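Long-range contact in structural protein ORF131 (PDB 3FAJ), which is a structural protein of the Acidianus two-tailed virus particle and probably binds DNA: residues A[70-81]-A[112-122]. Numbering follows the deposited sequence.
Sequences RTKEAIHAIVKM and NPEYQQAKAFL
I78 and L122 meet tip to tip, CD1 against CD1, in an antiparallel helix pair: helices 70-81 and 113-122 pack by knobs-into-holes, axes 9.4 Å apart at closest approach, directions 147° apart. Near the middle the CA atoms of the small residues A74 and A118 lie 5.5 Å apart. L122 is the knob set among T71, A74, I75 and I78; its CD2 reaches T71 CG2 at 3.8 Å, and I75 CG1 lies against both methyls. I78 answers as a knob among Y115, A118, K119 and L122. Its chi1 of -68° sets CG1 beside the backbone N and CG2 anti to it: CG1 and CD1 both lie 3.6 Å from A118 CB, while CG2 meets the edge of the Y115 ring at CE1, 3.8 Å away. Helix 31-43 closes the buried side, L39 touching I78 and Y115, V36 touching L122; Y115 OH hydrogen-bonds E43. Helix 51-66 touches T71 through A63 and V79 through L56, making the pair part of a compact RIP/P131-family helical bundle. At one end the F121 ring offers its edge to R70 CB, with CZ 3.7 Å away. At the other, M81, CG anti to the carbonyl carbon and chain extended at chi2, bends at chi3 (-93°), laying CE against Y115 N and CA. N112 is the N-cap of helix 113-122, its OD1 accepting from E114 N at 2.8 Å; its ND2 lies 3.6 Å from M81 SD.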
loop_
_atom_site.group_PDB
_atom_site.type_symbol
_atom_site.label_atom_id
_atom_site.label_comp_id
_atom_site.label_asym_id
_atom_site.label_seq_id
_atom_site.Cartn_x
_atom_site.Cartn_y
_atom_site.Cartn_z
ATOM N N ARG A 70 3.695 -2.361 -12.731
ATOM C CA ARG A 70 3.531 -3.453 -11.760
ATOM C C ARG A 70 3.366 -2.900 -10.344
ATOM O O ARG A 70 2.574 -3.427 -9.534
ATOM C CB ARG A 70 4.705 -4.433 -11.838
ATOM C CG ARG A 70 4.844 -5.121 -13.190
ATOM C CD ARG A 70 5.879 -6.234 -13.112
ATOM N NE ARG A 70 6.082 -6.937 -14.382
ATOM C CZ ARG A 70 5.243 -7.832 -14.899
ATOM N NH1 ARG A 70 4.106 -8.121 -14.268
ATOM N NH2 ARG A 70 5.537 -8.432 -16.051
ATOM N N THR A 71 4.098 -1.820 -10.057
ATOM C CA THR A 71 3.994 -1.113 -8.783
ATOM C C THR A 71 2.583 -0.531 -8.600
ATOM O O THR A 71 1.956 -0.692 -7.533
ATOM C CB THR A 71 5.073 0.020 -8.700
ATOM O OG1 THR A 71 6.373 -0.591 -8.594
ATOM C CG2 THR A 71 4.827 0.924 -7.473
ATOM N N LYS A 72 2.083 0.112 -9.648
ATOM C CA LYS A 72 0.708 0.630 -9.664
ATOM C C LYS A 72 -0.251 -0.497 -9.315
ATOM O O LYS A 72 -1.124 -0.338 -8.444
ATOM C CB LYS A 72 0.389 1.215 -11.039
ATOM C CG LYS A 72 -1.076 1.613 -11.263
ATOM C CD LYS A 72 -1.339 1.873 -12.746
ATOM C CE LYS A 72 -1.494 0.560 -13.570
ATOM N NZ LYS A 72 -1.771 0.880 -15.015
ATOM N N GLU A 73 -0.098 -1.638 -9.991
ATOM C CA GLU A 73 -1.049 -2.744 -9.799
ATOM C C GLU A 73 -0.957 -3.352 -8.400
ATOM O O GLU A 73 -1.996 -3.684 -7.800
ATOM C CB GLU A 73 -0.852 -3.795 -10.881
ATOM C CG GLU A 73 -1.260 -3.248 -12.278
ATOM C CD GLU A 73 -0.910 -4.177 -13.426
ATOM O OE1 GLU A 73 -0.039 -5.060 -13.257
ATOM O OE2 GLU A 73 -1.512 -4.007 -14.510
ATOM N N ALA A 74 0.260 -3.465 -7.858
ATOM C CA ALA A 74 0.399 -4.011 -6.506
ATOM C C ALA A 74 -0.275 -3.117 -5.470
ATOM O O ALA A 74 -0.992 -3.619 -4.583
ATOM C CB ALA A 74 1.893 -4.289 -6.146
ATOM N N ILE A 75 -0.070 -1.801 -5.600
ATOM C CA ILE A 75 -0.708 -0.837 -4.674
ATOM C C ILE A 75 -2.230 -0.921 -4.840
ATOM O O ILE A 75 -2.959 -0.962 -3.852
ATOM C CB ILE A 75 -0.182 0.597 -4.861
ATOM C CG1 ILE A 75 1.338 0.659 -4.599
ATOM C CG2 ILE A 75 -0.983 1.551 -3.941
ATOM C CD1 ILE A 75 1.984 1.951 -5.144
ATOM N N HIS A 76 -2.705 -1.005 -6.089
ATOM C CA HIS A 76 -4.137 -1.102 -6.340
ATOM C C HIS A 76 -4.734 -2.317 -5.612
ATOM O O HIS A 76 -5.812 -2.218 -5.003
ATOM C CB HIS A 76 -4.400 -1.166 -7.847
ATOM C CG HIS A 76 -5.837 -1.013 -8.214
ATOM N ND1 HIS A 76 -6.691 -2.088 -8.363
ATOM C CD2 HIS A 76 -6.572 0.094 -8.480
ATOM C CE1 HIS A 76 -7.892 -1.650 -8.702
ATOM N NE2 HIS A 76 -7.847 -0.330 -8.786
ATOM N N ALA A 77 -4.038 -3.454 -5.670
ATOM C CA ALA A 77 -4.530 -4.692 -5.027
ATOM C C ALA A 77 -4.647 -4.493 -3.519
ATOM O O ALA A 77 -5.649 -4.910 -2.916
ATOM C CB ALA A 77 -3.620 -5.907 -5.365
ATOM N N ILE A 78 -3.651 -3.847 -2.922
ATOM C CA ILE A 78 -3.650 -3.596 -1.476
ATOM C C ILE A 78 -4.780 -2.631 -1.080
ATOM O O ILE A 78 -5.484 -2.866 -0.095
ATOM C CB ILE A 78 -2.280 -3.101 -0.987
ATOM C CG1 ILE A 78 -1.255 -4.251 -1.128
ATOM C CG2 ILE A 78 -2.365 -2.629 0.481
ATOM C CD1 ILE A 78 0.225 -3.773 -0.987
ATOM N N VAL A 79 -4.947 -1.568 -1.867
ATOM C CA VAL A 79 -6.020 -0.600 -1.605
ATOM C C VAL A 79 -7.371 -1.313 -1.582
ATOM O O VAL A 79 -8.189 -1.084 -0.678
ATOM C CB VAL A 79 -6.003 0.588 -2.605
ATOM C CG1 VAL A 79 -7.296 1.434 -2.493
ATOM C CG2 VAL A 79 -4.746 1.449 -2.373
ATOM N N LYS A 80 -7.612 -2.187 -2.556
ATOM C CA LYS A 80 -8.853 -2.967 -2.610
ATOM C C LYS A 80 -9.047 -3.810 -1.345
ATOM O O LYS A 80 -10.150 -3.882 -0.772
ATOM C CB LYS A 80 -8.839 -3.857 -3.847
ATOM C CG LYS A 80 -10.142 -4.643 -4.070
ATOM C CD LYS A 80 -10.363 -4.983 -5.536
ATOM C CE LYS A 80 -9.177 -5.691 -6.179
ATOM N NZ LYS A 80 -9.628 -6.460 -7.398
ATOM N N MET A 81 -7.963 -4.461 -0.908
ATOM C CA MET A 81 -8.041 -5.338 0.264
ATOM C C MET A 81 -8.395 -4.537 1.505
ATOM O O MET A 81 -9.250 -4.943 2.289
ATOM C CB MET A 81 -6.717 -6.098 0.482
ATOM C CG MET A 81 -6.556 -7.248 -0.508
ATOM S SD MET A 81 -4.982 -8.078 -0.225
ATOM C CE MET A 81 -3.869 -7.267 -1.356
ATOM N N ASN A 112 -3.399 -11.861 5.308
ATOM C CA ASN A 112 -3.801 -12.235 3.948
ATOM C C ASN A 112 -2.558 -12.511 3.084
ATOM O O ASN A 112 -1.739 -11.623 2.876
ATOM C CB ASN A 112 -4.664 -11.114 3.349
ATOM C CG ASN A 112 -5.224 -11.443 1.967
ATOM O OD1 ASN A 112 -4.617 -12.170 1.190
ATOM N ND2 ASN A 112 -6.392 -10.854 1.645
ATOM N N PRO A 113 -2.403 -13.747 2.575
ATOM C CA PRO A 113 -1.185 -14.006 1.796
ATOM C C PRO A 113 -1.003 -13.091 0.579
ATOM O O PRO A 113 0.126 -12.761 0.232
ATOM C CB PRO A 113 -1.339 -15.489 1.378
ATOM C CG PRO A 113 -2.287 -16.063 2.388
ATOM C CD PRO A 113 -3.262 -14.946 2.651
ATOM N N GLU A 114 -2.096 -12.653 -0.048
ATOM C CA GLU A 114 -1.988 -11.750 -1.188
ATOM C C GLU A 114 -1.429 -10.398 -0.750
ATOM O O GLU A 114 -0.627 -9.792 -1.449
ATOM C CB GLU A 114 -3.330 -11.579 -1.930
ATOM C CG GLU A 114 -3.140 -10.801 -3.239
ATOM C CD GLU A 114 -4.416 -10.489 -3.980
ATOM O OE1 GLU A 114 -5.428 -11.166 -3.743
ATOM O OE2 GLU A 114 -4.383 -9.548 -4.810
ATOM N N TYR A 115 -1.816 -9.949 0.443
ATOM C CA TYR A 115 -1.270 -8.696 0.963
ATOM C C TYR A 115 0.225 -8.859 1.232
ATOM O O TYR A 115 1.040 -8.002 0.877
ATOM C CB TYR A 115 -1.991 -8.296 2.255
ATOM C CG TYR A 115 -1.326 -7.119 2.971
ATOM C CD1 TYR A 115 -1.673 -5.808 2.658
ATOM C CD2 TYR A 115 -0.355 -7.333 3.948
ATOM C CE1 TYR A 115 -1.085 -4.745 3.331
ATOM C CE2 TYR A 115 0.262 -6.262 4.627
ATOM C CZ TYR A 115 -0.116 -4.968 4.292
ATOM O OH TYR A 115 0.439 -3.882 4.945
ATOM N N GLN A 116 0.577 -9.949 1.897
ATOM C CA GLN A 116 1.994 -10.195 2.207
ATOM C C GLN A 116 2.825 -10.204 0.917
ATOM O O GLN A 116 3.916 -9.623 0.878
ATOM C CB GLN A 116 2.179 -11.514 2.938
ATOM C CG GLN A 116 1.494 -11.555 4.306
ATOM C CD GLN A 116 1.381 -12.977 4.891
ATOM O OE1 GLN A 116 1.674 -13.997 4.219
ATOM N NE2 GLN A 116 0.916 -13.060 6.136
ATOM N N GLN A 117 2.316 -10.873 -0.117
ATOM C CA GLN A 117 3.038 -10.964 -1.396
ATOM C C GLN A 117 3.203 -9.581 -2.020
ATOM O O GLN A 117 4.287 -9.242 -2.519
ATOM C CB GLN A 117 2.289 -11.843 -2.381
ATOM C CG GLN A 117 2.322 -13.304 -2.141
ATOM C CD GLN A 117 1.528 -14.011 -3.216
ATOM O OE1 GLN A 117 0.772 -13.367 -3.954
ATOM N NE2 GLN A 117 1.720 -15.312 -3.349
ATOM N N ALA A 118 2.119 -8.792 -2.007
ATOM C CA ALA A 118 2.136 -7.482 -2.648
ATOM C C ALA A 118 3.111 -6.552 -1.923
ATOM O O ALA A 118 3.917 -5.858 -2.548
ATOM C CB ALA A 118 0.713 -6.872 -2.696
ATOM N N LYS A 119 3.086 -6.586 -0.587
ATOM C CA LYS A 119 3.983 -5.744 0.202
ATOM C C LYS A 119 5.446 -6.141 -0.033
ATOM O O LYS A 119 6.302 -5.282 -0.233
ATOM C CB LYS A 119 3.597 -5.795 1.693
ATOM C CG LYS A 119 4.474 -4.885 2.560
ATOM C CD LYS A 119 3.960 -4.886 3.990
ATOM C CE LYS A 119 4.739 -3.873 4.821
ATOM N NZ LYS A 119 6.058 -4.365 5.273
ATOM N N ALA A 120 5.724 -7.446 -0.053
ATOM C CA ALA A 120 7.088 -7.928 -0.326
ATOM C C ALA A 120 7.552 -7.501 -1.720
ATOM O O ALA A 120 8.726 -7.190 -1.923
ATOM C CB ALA A 120 7.138 -9.420 -0.219
ATOM N N PHE A 121 6.639 -7.542 -2.676
ATOM C CA PHE A 121 6.954 -7.148 -4.052
ATOM C C PHE A 121 7.344 -5.678 -4.088
ATOM O O PHE A 121 8.333 -5.299 -4.714
ATOM C CB PHE A 121 5.757 -7.420 -4.970
ATOM C CG PHE A 121 5.964 -6.963 -6.385
ATOM C CD1 PHE A 121 6.824 -7.665 -7.230
ATOM C CD2 PHE A 121 5.292 -5.850 -6.877
ATOM C CE1 PHE A 121 7.012 -7.253 -8.555
ATOM C CE2 PHE A 121 5.486 -5.416 -8.199
ATOM C CZ PHE A 121 6.337 -6.143 -9.034
ATOM N N LEU A 122 6.582 -4.851 -3.398
ATOM C CA LEU A 122 6.861 -3.423 -3.378
ATOM C C LEU A 122 8.163 -3.124 -2.649
ATOM O O LEU A 122 8.900 -2.215 -3.035
ATOM C CB LEU A 122 5.710 -2.669 -2.729
ATOM C CG LEU A 122 4.416 -2.666 -3.586
ATOM C CD1 LEU A 122 3.304 -2.213 -2.704
ATOM C CD2 LEU A 122 4.497 -1.756 -4.826
#